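Local coordinates for Can2 (Sulfobacillus thermosulfidooxidans, PDB 7BDV), which binds cyclic tetra-adenylate through its CARF domain and acts as a dual-specificity nuclease that potentiates type III CRISPR defence, at residues A[50-58]-A[144-152]; A[167-175]-A[236-245]. All coordinates share one frame; numbering follows the deposited sequence.

Contact 1 of 2, residues A[50-58]-A[144-152]; sequences QRFRQATES and KQYLACYGF
Q145 and A55 are joined through one water that three groups grip: the carbonyl O of A55 accepts from it, while N of S58 and NE2 of Q145 both donate to it, the last at 2.8 Å. With CG beside the backbone N (chi1 -66°), the extended Q145 chain runs past the end of helix 47-55 to this water, its CG 3.5 Å from O of A55. The other amide atom, OE1, is held by N of T142, which fixes the turn of the amide plane. One turn on from Q145, A148 and C149 pack on the same A55: CB of A148 comes 3.8 Å from CA of A55, and CB of A55 meets SG of C149 at 3.9 Å. The segment axes here run antiparallel, 179° apart and 8.7 Å from each other. At the far end R51 reaches over the last turn of helix 143-148. Its chain, extended from CG to NE, carries CD to 3.5 Å from O of C149 and lays one guanidinium face on the Y150-G151 peptide, C of Y150 lying under the centre of the plane at 3.6 Å from CZ. No direct hydrogen bond crosses between the segments; the water bridges them. Y150 packs on an adenine base of the bound RNA and hydrogen-bonds through OH to H21. The turn under R51 is a Schellman motif: N of F152 bonds to O of L147, N of G151 to O of A148 at 3.0 Å, and G151 supplies the positive phi of the C-prime position, so R51 covers a classic glycine-terminated helix end beside the cyclic tetra-adenylate site of the CARF domain.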
ATOM      1  N   GLN A  50      15.499  -0.353 -17.440  1.00 40.44           N
ATOM      2  CA  GLN A  50      14.713   0.379 -18.485  1.00 46.68           C
ATOM      3  C   GLN A  50      13.996   1.576 -17.837  1.00 39.52           C
ATOM      4  O   GLN A  50      14.021   2.691 -18.413  1.00 33.68           O
ATOM      5  CB  GLN A  50      13.771  -0.603 -19.181  1.00 51.99           C
ATOM      6  CG  GLN A  50      12.912  -0.040 -20.312  1.00 62.82           C
ATOM      7  CD  GLN A  50      12.202  -1.134 -21.096  1.00 68.66           C
ATOM      8  OE1 GLN A  50      12.816  -2.107 -21.546  1.00 79.66           O
ATOM      9  NE2 GLN A  50      10.900  -0.986 -21.303  1.00 63.08           N
ATOM     10  N   ARG A  51      13.419   1.388 -16.646  1.00 32.43           N
ATOM     11  CA  ARG A  51      12.832   2.526 -15.878  1.00 29.88           C
ATOM     12  C   ARG A  51      13.896   3.586 -15.583  1.00 28.58           C
ATOM     13  O   ARG A  51      13.574   4.769 -15.738  1.00 30.44           O
ATOM     14  CB  ARG A  51      12.174   2.042 -14.603  1.00 29.48           C
ATOM     15  CG  ARG A  51      10.934   1.217 -14.896  1.00 32.96           C
ATOM     16  CD  ARG A  51      10.276   0.917 -13.574  1.00 39.08           C
ATOM     17  NE  ARG A  51       9.088   0.103 -13.699  1.00 41.47           N
ATOM     18  CZ  ARG A  51       8.355  -0.275 -12.666  1.00 43.07           C
ATOM     19  NH1 ARG A  51       8.698   0.084 -11.436  1.00 42.03           N
ATOM     20  NH2 ARG A  51       7.291  -1.027 -12.867  1.00 51.85           N
ATOM     21  N   PHE A  52      15.096   3.184 -15.180  1.00 32.32           N
ATOM     22  CA  PHE A  52      16.205   4.113 -14.855  1.00 31.94           C
ATOM     23  C   PHE A  52      16.558   4.940 -16.101  1.00 31.84           C
ATOM     24  O   PHE A  52      16.820   6.133 -15.948  1.00 32.14           O
ATOM     25  CB  PHE A  52      17.440   3.366 -14.368  1.00 30.07           C
ATOM     26  CG  PHE A  52      18.546   4.268 -13.893  1.00 33.12           C
ATOM     27  CD1 PHE A  52      19.456   4.805 -14.789  1.00 35.08           C
ATOM     28  CD2 PHE A  52      18.639   4.643 -12.556  1.00 36.12           C
ATOM     29  CE1 PHE A  52      20.442   5.682 -14.360  1.00 35.63           C
ATOM     30  CE2 PHE A  52      19.624   5.507 -12.130  1.00 38.06           C
ATOM     31  CZ  PHE A  52      20.530   6.030 -13.029  1.00 37.76           C
ATOM     32  N   ARG A  53      16.625   4.294 -17.271  1.00 33.81           N
ATOM     33  CA  ARG A  53      16.961   4.970 -18.555  1.00 34.59           C
ATOM     34  C   ARG A  53      15.864   5.984 -18.876  1.00 32.14           C
ATOM     35  O   ARG A  53      16.193   7.112 -19.250  1.00 34.85           O
ATOM     36  CB  ARG A  53      17.132   3.934 -19.674  1.00 34.93           C
ATOM     37  CG  ARG A  53      18.312   2.992 -19.479  1.00 40.64           C
ATOM     38  CD  ARG A  53      18.496   2.004 -20.642  1.00 44.63           C
ATOM     39  NE  ARG A  53      19.743   1.253 -20.553  1.00 46.73           N
ATOM     40  CZ  ARG A  53      20.937   1.707 -20.965  1.00 50.42           C
ATOM     41  NH1 ARG A  53      21.066   2.917 -21.492  1.00 52.23           N
ATOM     42  NH2 ARG A  53      22.010   0.946 -20.832  1.00 44.85           N
ATOM     43  N   GLN A  54      14.600   5.588 -18.731  1.00 38.35           N
ATOM     44  CA  GLN A  54      13.410   6.422 -19.031  1.00 37.55           C
ATOM     45  C   GLN A  54      13.364   7.621 -18.082  1.00 37.28           C
ATOM     46  O   GLN A  54      13.079   8.750 -18.558  1.00 33.53           O
ATOM     47  CB  GLN A  54      12.140   5.569 -18.924  1.00 44.20           C
ATOM     48  CG  GLN A  54      10.882   6.228 -19.453  1.00 47.97           C
ATOM     49  CD  GLN A  54      11.083   6.779 -20.846  1.00 53.08           C
ATOM     50  OE1 GLN A  54      11.782   6.205 -21.674  1.00 58.32           O
ATOM     51  NE2 GLN A  54      10.491   7.932 -21.103  1.00 49.32           N
ATOM     52  N   ALA A  55      13.644   7.414 -16.791  1.00 33.66           N
ATOM     53  CA  ALA A  55      13.624   8.492 -15.779  1.00 28.46           C
ATOM     54  C   ALA A  55      14.745   9.499 -16.072  1.00 30.73           C
ATOM     55  O   ALA A  55      14.539  10.690 -15.798  1.00 29.20           O
ATOM     56  CB  ALA A  55      13.763   7.923 -14.394  1.00 31.06           C
ATOM     57  N   THR A  56      15.892   9.044 -16.582  1.00 32.27           N
ATOM     58  CA  THR A  56      17.076   9.909 -16.795  1.00 38.02           C
ATOM     59  C   THR A  56      17.242  10.245 -18.288  1.00 39.55           C
ATOM     60  O   THR A  56      18.331  10.710 -18.615  1.00 43.03           O
ATOM     61  CB  THR A  56      18.356   9.275 -16.224  1.00 36.76           C
ATOM     62  OG1 THR A  56      18.611   8.053 -16.914  1.00 36.40           O
ATOM     63  CG2 THR A  56      18.284   9.013 -14.735  1.00 41.03           C
ATOM     64  N   GLU A  57      16.216  10.067 -19.128  1.00 40.95           N
ATOM     65  CA  GLU A  57      16.308  10.291 -20.604  1.00 42.73           C
ATOM     66  C   GLU A  57      16.782  11.725 -20.904  1.00 46.32           C
ATOM     67  O   GLU A  57      17.536  11.889 -21.885  1.00 45.62           O
ATOM     68  CB  GLU A  57      14.974  10.016 -21.306  1.00 37.22           C
ATOM     69  N   SER A  58      16.364  12.713 -20.099  1.00 46.71           N
ATOM     70  CA  SER A  58      16.696  14.163 -20.250  1.00 50.81           C
ATOM     71  C   SER A  58      18.197  14.416 -20.017  1.00 49.77           C
ATOM     72  O   SER A  58      18.679  15.470 -20.393  1.00 53.54           O
ATOM     73  CB  SER A  58      15.894  15.011 -19.296  1.00 56.09           C
ATOM     74  OG  SER A  58      14.499  14.823 -19.464  1.00 68.44           O
ATOM     75  N   LYS A 144       7.015  13.880 -14.576  1.00 37.65           N
ATOM     76  CA  LYS A 144       7.270  12.890 -15.644  1.00 33.65           C
ATOM     77  C   LYS A 144       8.339  11.886 -15.163  1.00 34.37           C
ATOM     78  O   LYS A 144       8.128  10.650 -15.349  1.00 33.73           O
ATOM     79  CB  LYS A 144       7.705  13.600 -16.925  1.00 36.60           C
ATOM     80  CG  LYS A 144       7.956  12.689 -18.117  1.00 39.78           C
ATOM     81  CD  LYS A 144       8.575  13.422 -19.313  1.00 41.16           C
ATOM     82  N   GLN A 145       9.442  12.383 -14.596  1.00 34.55           N
ATOM     83  CA  GLN A 145      10.586  11.560 -14.155  1.00 32.96           C
ATOM     84  C   GLN A 145      10.150  10.708 -12.953  1.00 30.01           C
ATOM     85  O   GLN A 145      10.531   9.554 -12.859  1.00 27.50           O
ATOM     86  CB  GLN A 145      11.739  12.479 -13.757  1.00 38.49           C
ATOM     87  CG  GLN A 145      12.315  13.265 -14.943  1.00 42.42           C
ATOM     88  CD  GLN A 145      13.346  14.276 -14.507  1.00 42.50           C
ATOM     89  OE1 GLN A 145      13.260  14.890 -13.433  1.00 36.09           O
ATOM     90  NE2 GLN A 145      14.318  14.472 -15.380  1.00 43.72           N
ATOM     91  N   TYR A 146       9.414  11.300 -12.036  1.00 32.68           N
ATOM     92  CA  TYR A 146       8.970  10.602 -10.806  1.00 33.78           C
ATOM     93  C   TYR A 146       8.153   9.392 -11.251  1.00 27.44           C
ATOM     94  O   TYR A 146       8.510   8.262 -10.868  1.00 32.32           O
ATOM     95  CB  TYR A 146       8.228  11.576  -9.891  1.00 30.34           C
ATOM     96  CG  TYR A 146       7.912  10.991  -8.546  1.00 31.75           C
ATOM     97  CD1 TYR A 146       6.977   9.974  -8.412  1.00 30.42           C
ATOM     98  CD2 TYR A 146       8.524  11.479  -7.412  1.00 31.63           C
ATOM     99  CE1 TYR A 146       6.689   9.435  -7.161  1.00 31.56           C
ATOM    100  CE2 TYR A 146       8.242  10.964  -6.153  1.00 31.16           C
ATOM    101  CZ  TYR A 146       7.320   9.937  -6.031  1.00 32.91           C
ATOM    102  OH  TYR A 146       7.029   9.449  -4.791  1.00 39.24           O
ATOM    103  N   LEU A 147       7.128   9.605 -12.073  1.00 32.59           N
ATOM    104  CA  LEU A 147       6.207   8.537 -12.552  1.00 32.28           C
ATOM    105  C   LEU A 147       6.983   7.475 -13.331  1.00 33.38           C
ATOM    106  O   LEU A 147       6.675   6.284 -13.129  1.00 23.38           O
ATOM    107  CB  LEU A 147       5.087   9.142 -13.385  1.00 36.16           C
ATOM    108  CG  LEU A 147       4.079  10.002 -12.621  1.00 34.39           C
ATOM    109  CD1 LEU A 147       3.086  10.585 -13.583  1.00 32.54           C
ATOM    110  CD2 LEU A 147       3.358   9.225 -11.536  1.00 35.69           C
ATOM    111  N   ALA A 148       7.972   7.872 -14.142  1.00 30.64           N
ATOM    112  CA  ALA A 148       8.840   6.933 -14.898  1.00 30.00           C
ATOM    113  C   ALA A 148       9.527   5.930 -13.958  1.00 28.81           C
ATOM    114  O   ALA A 148       9.668   4.767 -14.326  1.00 28.55           O
ATOM    115  CB  ALA A 148       9.882   7.698 -15.694  1.00 27.10           C
ATOM    116  N   CYS A 149       9.945   6.337 -12.765  1.00 30.71           N
ATOM    117  CA  CYS A 149      10.616   5.425 -11.809  1.00 32.28           C
ATOM    118  C   CYS A 149       9.689   4.286 -11.395  1.00 31.12           C
ATOM    119  O   CYS A 149      10.228   3.221 -10.978  1.00 37.38           O
ATOM    120  CB  CYS A 149      11.057   6.154 -10.542  1.00 39.08           C
ATOM    121  SG  CYS A 149      12.362   7.367 -10.818  1.00 39.37           S
ATOM    122  N   TYR A 150       8.371   4.473 -11.501  1.00 32.42           N
ATOM    123  CA  TYR A 150       7.341   3.456 -11.123  1.00 31.77           C
ATOM    124  C   TYR A 150       6.658   2.902 -12.383  1.00 31.57           C
ATOM    125  O   TYR A 150       5.675   2.179 -12.273  1.00 32.38           O
ATOM    126  CB  TYR A 150       6.366   4.100 -10.132  1.00 30.70           C
ATOM    127  CG  TYR A 150       7.011   4.408  -8.811  1.00 32.32           C
ATOM    128  CD1 TYR A 150       7.213   3.397  -7.893  1.00 35.02           C
ATOM    129  CD2 TYR A 150       7.469   5.679  -8.493  1.00 33.15           C
ATOM    130  CE1 TYR A 150       7.858   3.640  -6.691  1.00 34.74           C
ATOM    131  CE2 TYR A 150       8.068   5.948  -7.270  1.00 33.37           C
ATOM    132  CZ  TYR A 150       8.271   4.916  -6.372  1.00 33.49           C
ATOM    133  OH  TYR A 150       8.892   5.126  -5.175  1.00 32.23           O
ATOM    134  N   GLY A 151       7.223   3.171 -13.561  1.00 31.39           N
ATOM    135  CA  GLY A 151       6.741   2.599 -14.833  1.00 30.92           C
ATOM    136  C   GLY A 151       5.484   3.280 -15.370  1.00 32.49           C
ATOM    137  O   GLY A 151       4.776   2.674 -16.200  1.00 42.37           O
ATOM    138  N   PHE A 152       5.136   4.472 -14.872  1.00 34.17           N
ATOM    139  CA  PHE A 152       3.915   5.205 -15.273  1.00 35.83           C
ATOM    140  C   PHE A 152       4.270   6.359 -16.217  1.00 34.15           C
ATOM    141  O   PHE A 152       5.345   6.934 -16.104  1.00 34.03           O
ATOM    142  CB  PHE A 152       3.174   5.721 -14.042  1.00 38.61           C
ATOM    143  CG  PHE A 152       2.384   4.612 -13.391  1.00 40.02           C
ATOM    144  CD1 PHE A 152       1.137   4.265 -13.869  1.00 37.34           C
ATOM    145  CD2 PHE A 152       2.919   3.874 -12.354  1.00 40.63           C
ATOM    146  CE1 PHE A 152       0.410   3.238 -13.290  1.00 45.49           C
ATOM    147  CE2 PHE A 152       2.200   2.834 -11.775  1.00 42.95           C
ATOM    148  CZ  PHE A 152       0.955   2.509 -12.249  1.00 42.05           C
TER
HETATM  149  O   HOH W   1      14.588  12.766 -17.634  1.00 42.58           O

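Contact 2 of 2, residues A[167-175]-A[236-245]; sequences WREVEDLFA and FINGGWFEHY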
ATOM      1  N   TRP A 167     -18.259  32.084 -12.106  1.00 75.67           N
ATOM      2  CA  TRP A 167     -18.582  31.193 -10.963  1.00 59.34           C
ATOM      3  C   TRP A 167     -17.512  31.144  -9.893  1.00 49.80           C
ATOM      4  O   TRP A 167     -17.802  30.475  -8.901  1.00 39.95           O
ATOM      5  CB  TRP A 167     -18.820  29.766 -11.449  1.00 58.05           C
ATOM      6  CG  TRP A 167     -19.919  29.667 -12.458  1.00 57.77           C
ATOM      7  CD1 TRP A 167     -20.918  30.571 -12.668  1.00 57.95           C
ATOM      8  CD2 TRP A 167     -20.112  28.617 -13.411  1.00 52.49           C
ATOM      9  NE1 TRP A 167     -21.743  30.132 -13.666  1.00 57.93           N
ATOM     10  CE2 TRP A 167     -21.272  28.941 -14.144  1.00 57.16           C
ATOM     11  CE3 TRP A 167     -19.446  27.422 -13.686  1.00 53.75           C
ATOM     12  CZ2 TRP A 167     -21.772  28.117 -15.149  1.00 57.56           C
ATOM     13  CZ3 TRP A 167     -19.932  26.616 -14.685  1.00 50.21           C
ATOM     14  CH2 TRP A 167     -21.076  26.960 -15.406  1.00 53.24           C
ATOM     15  N   ARG A 168     -16.365  31.801 -10.069  1.00 45.12           N
ATOM     16  CA  ARG A 168     -15.307  31.915  -9.033  1.00 46.62           C
ATOM     17  C   ARG A 168     -15.896  32.510  -7.738  1.00 45.73           C
ATOM     18  O   ARG A 168     -15.527  32.021  -6.631  1.00 43.27           O
ATOM     19  CB  ARG A 168     -14.141  32.761  -9.558  1.00 47.84           C
ATOM     20  N   GLU A 169     -16.765  33.515  -7.854  1.00 41.79           N
ATOM     21  CA  GLU A 169     -17.435  34.161  -6.690  1.00 45.16           C
ATOM     22  C   GLU A 169     -18.252  33.109  -5.936  1.00 47.73           C
ATOM     23  O   GLU A 169     -18.226  33.145  -4.695  1.00 50.30           O
ATOM     24  CB  GLU A 169     -18.337  35.316  -7.128  1.00 48.19           C
ATOM     25  N   VAL A 170     -18.941  32.221  -6.657  1.00 47.41           N
ATOM     26  CA  VAL A 170     -19.829  31.171  -6.073  1.00 50.23           C
ATOM     27  C   VAL A 170     -18.956  30.178  -5.302  1.00 55.33           C
ATOM     28  O   VAL A 170     -19.306  29.847  -4.151  1.00 54.09           O
ATOM     29  CB  VAL A 170     -20.678  30.471  -7.152  1.00 47.12           C
ATOM     30  CG1 VAL A 170     -21.606  29.437  -6.534  1.00 50.98           C
ATOM     31  CG2 VAL A 170     -21.487  31.466  -7.961  1.00 48.37           C
ATOM     32  N   GLU A 171     -17.854  29.756  -5.934  1.00 48.91           N
ATOM     33  CA  GLU A 171     -16.830  28.835  -5.392  1.00 45.33           C
ATOM     34  C   GLU A 171     -16.366  29.322  -4.008  1.00 43.46           C
ATOM     35  O   GLU A 171     -16.410  28.496  -3.056  1.00 39.16           O
ATOM     36  CB  GLU A 171     -15.684  28.763  -6.405  1.00 42.95           C
ATOM     37  CG  GLU A 171     -14.507  27.949  -5.959  1.00 45.18           C
ATOM     38  CD  GLU A 171     -13.266  28.221  -6.805  1.00 54.78           C
ATOM     39  OE1 GLU A 171     -13.416  28.380  -8.057  1.00 53.31           O
ATOM     40  OE2 GLU A 171     -12.168  28.319  -6.222  1.00 46.24           O
ATOM     41  N   ASP A 172     -15.977  30.598  -3.898  1.00 39.64           N
ATOM     42  CA  ASP A 172     -15.523  31.241  -2.628  1.00 41.49           C
ATOM     43  C   ASP A 172     -16.679  31.236  -1.602  1.00 39.25           C
ATOM     44  O   ASP A 172     -16.410  30.931  -0.417  1.00 40.24           O
ATOM     45  CB  ASP A 172     -15.024  32.677  -2.822  1.00 42.15           C
ATOM     46  CG  ASP A 172     -13.889  32.891  -3.815  1.00 48.91           C
ATOM     47  OD1 ASP A 172     -13.076  31.956  -4.028  1.00 53.14           O
ATOM     48  OD2 ASP A 172     -13.819  34.011  -4.357  1.00 48.51           O
ATOM     49  N   LEU A 173     -17.913  31.559  -2.017  1.00 43.56           N
ATOM     50  CA  LEU A 173     -19.098  31.633  -1.108  1.00 40.88           C
ATOM     51  C   LEU A 173     -19.443  30.230  -0.594  1.00 42.89           C
ATOM     52  O   LEU A 173     -19.772  30.103   0.590  1.00 40.38           O
ATOM     53  CB  LEU A 173     -20.286  32.267  -1.830  1.00 37.84           C
ATOM     54  N   PHE A 174     -19.347  29.201  -1.443  1.00 39.73           N
ATOM     55  CA  PHE A 174     -19.597  27.783  -1.088  1.00 37.52           C
ATOM     56  C   PHE A 174     -18.590  27.317  -0.051  1.00 38.73           C
ATOM     57  O   PHE A 174     -19.003  26.626   0.916  1.00 33.07           O
ATOM     58  CB  PHE A 174     -19.507  26.893  -2.326  1.00 44.68           C
ATOM     59  CG  PHE A 174     -20.727  26.896  -3.210  1.00 43.91           C
ATOM     60  CD1 PHE A 174     -21.813  27.719  -2.959  1.00 41.72           C
ATOM     61  CD2 PHE A 174     -20.779  26.067  -4.309  1.00 45.09           C
ATOM     62  CE1 PHE A 174     -22.913  27.720  -3.795  1.00 39.35           C
ATOM     63  CE2 PHE A 174     -21.895  26.043  -5.126  1.00 43.20           C
ATOM     64  CZ  PHE A 174     -22.963  26.863  -4.864  1.00 40.77           C
ATOM     65  N   ALA A 175     -17.316  27.659  -0.252  1.00 36.93           N
ATOM     66  CA  ALA A 175     -16.199  27.300   0.647  1.00 40.50           C
ATOM     67  C   ALA A 175     -16.408  27.969   2.006  1.00 43.02           C
ATOM     68  O   ALA A 175     -16.284  27.244   3.032  1.00 47.14           O
ATOM     69  CB  ALA A 175     -14.869  27.680   0.047  1.00 42.94           C
ATOM     70  N   PHE A 236     -19.908  21.542 -12.069  1.00 35.29           N
ATOM     71  CA  PHE A 236     -19.542  22.512 -11.009  1.00 38.15           C
ATOM     72  C   PHE A 236     -20.316  22.174  -9.726  1.00 36.77           C
ATOM     73  O   PHE A 236     -19.744  22.243  -8.646  1.00 39.98           O
ATOM     74  CB  PHE A 236     -19.804  23.944 -11.482  1.00 36.40           C
ATOM     75  CG  PHE A 236     -19.425  25.016 -10.494  1.00 36.22           C
ATOM     76  CD1 PHE A 236     -18.139  25.544 -10.454  1.00 40.36           C
ATOM     77  CD2 PHE A 236     -20.352  25.497  -9.579  1.00 33.05           C
ATOM     78  CE1 PHE A 236     -17.794  26.529  -9.542  1.00 35.34           C
ATOM     79  CE2 PHE A 236     -20.000  26.477  -8.667  1.00 35.16           C
ATOM     80  CZ  PHE A 236     -18.725  27.009  -8.668  1.00 37.24           C
ATOM     81  N   ILE A 237     -21.597  21.834  -9.817  1.00 38.91           N
ATOM     82  CA  ILE A 237     -22.417  21.535  -8.596  1.00 39.96           C
ATOM     83  C   ILE A 237     -22.114  20.121  -8.117  1.00 36.67           C
ATOM     84  O   ILE A 237     -22.241  19.872  -6.888  1.00 38.90           O
ATOM     85  CB  ILE A 237     -23.901  21.776  -8.869  1.00 37.63           C
ATOM     86  CG1 ILE A 237     -24.149  23.236  -9.237  1.00 40.43           C
ATOM     87  CG2 ILE A 237     -24.750  21.322  -7.699  1.00 38.13           C
ATOM     88  CD1 ILE A 237     -23.882  24.214  -8.112  1.00 47.03           C
ATOM     89  N   ASN A 238     -21.672  19.250  -9.036  1.00 34.92           N
ATOM     90  CA  ASN A 238     -21.258  17.851  -8.762  1.00 37.51           C
ATOM     91  C   ASN A 238     -19.865  17.825  -8.118  1.00 36.51           C
ATOM     92  O   ASN A 238     -18.988  17.089  -8.587  1.00 37.09           O
ATOM     93  CB  ASN A 238     -21.321  17.007 -10.040  1.00 44.59           C
ATOM     94  CG  ASN A 238     -21.379  15.521  -9.774  1.00 43.63           C
ATOM     95  OD1 ASN A 238     -21.837  15.088  -8.724  1.00 41.49           O
ATOM     96  ND2 ASN A 238     -20.905  14.730 -10.718  1.00 44.83           N
ATOM     97  N   GLY A 239     -19.684  18.582  -7.035  1.00 37.87           N
ATOM     98  CA  GLY A 239     -18.420  18.696  -6.291  1.00 37.07           C
ATOM     99  C   GLY A 239     -17.309  19.386  -7.077  1.00 36.06           C
ATOM    100  O   GLY A 239     -16.199  19.489  -6.523  1.00 33.15           O
ATOM    101  N   GLY A 240     -17.535  19.817  -8.324  1.00 37.57           N
ATOM    102  CA  GLY A 240     -16.485  20.520  -9.095  1.00 33.18           C
ATOM    103  C   GLY A 240     -16.049  21.796  -8.402  1.00 33.37           C
ATOM    104  O   GLY A 240     -14.863  22.139  -8.443  1.00 33.28           O
ATOM    105  N   TRP A 241     -16.985  22.547  -7.814  1.00 32.92           N
ATOM    106  CA  TRP A 241     -16.664  23.805  -7.109  1.00 31.58           C
ATOM    107  C   TRP A 241     -15.592  23.542  -6.034  1.00 31.66           C
ATOM    108  O   TRP A 241     -14.654  24.388  -5.853  1.00 29.08           O
ATOM    109  CB  TRP A 241     -17.924  24.435  -6.523  1.00 34.43           C
ATOM    110  CG  TRP A 241     -18.493  23.661  -5.372  1.00 30.11           C
ATOM    111  CD1 TRP A 241     -19.495  22.747  -5.438  1.00 33.30           C
ATOM    112  CD2 TRP A 241     -18.134  23.752  -3.981  1.00 30.30           C
ATOM    113  NE1 TRP A 241     -19.835  22.319  -4.182  1.00 33.00           N
ATOM    114  CE2 TRP A 241     -18.987  22.884  -3.275  1.00 30.94           C
ATOM    115  CE3 TRP A 241     -17.216  24.521  -3.258  1.00 33.22           C
ATOM    116  CZ2 TRP A 241     -18.899  22.697  -1.901  1.00 33.01           C
ATOM    117  CZ3 TRP A 241     -17.126  24.328  -1.893  1.00 36.15           C
ATOM    118  CH2 TRP A 241     -17.961  23.435  -1.228  1.00 33.17           C
ATOM    119  N   PHE A 242     -15.681  22.412  -5.324  1.00 31.05           N
ATOM    120  CA  PHE A 242     -14.744  22.134  -4.209  1.00 29.57           C
ATOM    121  C   PHE A 242     -13.378  21.724  -4.773  1.00 29.26           C
ATOM    122  O   PHE A 242     -12.377  22.081  -4.177  1.00 28.03           O
ATOM    123  CB  PHE A 242     -15.283  21.031  -3.299  1.00 31.52           C
ATOM    124  CG  PHE A 242     -14.378  20.770  -2.123  1.00 32.06           C
ATOM    125  CD1 PHE A 242     -14.152  21.772  -1.197  1.00 32.57           C
ATOM    126  CD2 PHE A 242     -13.695  19.558  -1.992  1.00 33.23           C
ATOM    127  CE1 PHE A 242     -13.294  21.539  -0.128  1.00 34.64           C
ATOM    128  CE2 PHE A 242     -12.858  19.331  -0.916  1.00 34.11           C
ATOM    129  CZ  PHE A 242     -12.647  20.330   0.005  1.00 35.67           C
ATOM    130  N   GLU A 243     -13.354  20.995  -5.881  1.00 30.07           N
ATOM    131  CA  GLU A 243     -12.094  20.640  -6.595  1.00 33.82           C
ATOM    132  C   GLU A 243     -11.378  21.933  -6.978  1.00 27.76           C
ATOM    133  O   GLU A 243     -10.209  21.989  -6.826  1.00 37.26           O
ATOM    134  CB  GLU A 243     -12.391  19.784  -7.840  1.00 39.36           C
ATOM    135  CG  GLU A 243     -13.140  18.489  -7.538  1.00 44.80           C
ATOM    136  CD  GLU A 243     -13.334  17.553  -8.729  1.00 61.77           C
ATOM    137  OE1 GLU A 243     -12.296  17.148  -9.338  1.00 74.96           O
ATOM    138  OE2 GLU A 243     -14.521  17.217  -9.047  1.00 53.58           O
ATOM    139  N   HIS A 244     -12.082  22.942  -7.462  1.00 36.68           N
ATOM    140  CA  HIS A 244     -11.488  24.247  -7.865  1.00 35.06           C
ATOM    141  C   HIS A 244     -11.017  24.966  -6.595  1.00 31.93           C
ATOM    142  O   HIS A 244      -9.937  25.581  -6.591  1.00 26.62           O
ATOM    143  CB  HIS A 244     -12.465  25.079  -8.669  1.00 37.83           C
ATOM    144  CG  HIS A 244     -12.667  24.640 -10.072  1.00 48.98           C
ATOM    145  ND1 HIS A 244     -13.812  23.976 -10.471  1.00 53.22           N
ATOM    146  CD2 HIS A 244     -11.901  24.803 -11.174  1.00 58.25           C
ATOM    147  CE1 HIS A 244     -13.735  23.710 -11.761  1.00 56.15           C
ATOM    148  NE2 HIS A 244     -12.570  24.224 -12.223  1.00 62.35           N
ATOM    149  N   TYR A 245     -11.788  24.891  -5.509  1.00 31.10           N
ATOM    150  CA  TYR A 245     -11.387  25.536  -4.238  1.00 28.97           C
ATOM    151  C   TYR A 245     -10.015  24.990  -3.813  1.00 27.64           C
ATOM    152  O   TYR A 245      -9.091  25.764  -3.490  1.00 28.72           O
ATOM    153  CB  TYR A 245     -12.482  25.366  -3.177  1.00 30.50           C
ATOM    154  CG  TYR A 245     -12.091  25.909  -1.833  1.00 34.03           C
ATOM    155  CD1 TYR A 245     -11.845  27.262  -1.652  1.00 36.50           C
ATOM    156  CD2 TYR A 245     -11.911  25.060  -0.752  1.00 35.78           C
ATOM    157  CE1 TYR A 245     -11.409  27.755  -0.436  1.00 33.49           C
ATOM    158  CE2 TYR A 245     -11.473  25.537   0.462  1.00 34.11           C
ATOM    159  CZ  TYR A 245     -11.298  26.893   0.642  1.00 30.61           C
ATOM    160  OH  TYR A 245     -10.860  27.286   1.871  1.00 32.50           O
TER
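F174 meets W241 from its first side-chain atom onward. CB stands over the six-membered ring, 3.6 Å from its centroid, a CH-pi contact; CG comes next, near CD2 of W241; CD2 of F174 then faces the five-membered ring, 3.5 Å from CG of W241. The two rings form an edge-to-face pair with planes at 79°, the edge belonging to F174. At its outer end CE2 reaches both CD1 of I237 and CE2 of F236, each at 4.0 Å. W241 offers that face because its CG lies between the backbone N and the carbonyl carbon (chi1 70°), a crowded position. Beside it, A175 places its methyl over the centre of the Y245 ring, 3.5 Å from the centroid. At the start of the segment, CB of W167 sits over one face of F236, while V170 CG1 and N of E171 lie at its edge; the rings of W167 and F236 meet obliquely. Between these aromatic groups E171 acts as a knob, lodged among F236, W241, H244 and Y245. Its extended chain passes O of W241 with CG and ends with OE1 3.5 Å from CB of H244; OE2 has a weak hydrogen bond with OG of S248. H244 is turned back to its own helix, ND1 donating to O of G240 from above the carbonyl plane. Segment axes 168-175 and 236-245 cross at -87°, within helices 168-176 and 231-254. Helices 182-193 and 205-212 complete the apolar cluster around F174 through L185, L206 and L210; W167 NE1 bonds to O of A213, and Y331, from the loop between strand 325-329 and helix 336-344, meets W241.

In the fold
The two contacts come in series along the chain, both segments of contact 1 preceding those of contact 2, and they lie on opposite sides of its centre. Their centres are about 35 Å apart and their nearest atoms about 17 Å, so they do not meet. They share no helix: contact 1 joins helices 47-55 and 143-148, the first of them in the CARF domain, whereas contact 2 joins helix 168-176 to helix 231-254 of the endonuclease domain. Contact 1 lies about 4 Å from the bound cyclic tetra-adenylate and contact 2 about 26 Å, nearest atoms in both cases, so one borders the activator site and the other packs helices remote from it.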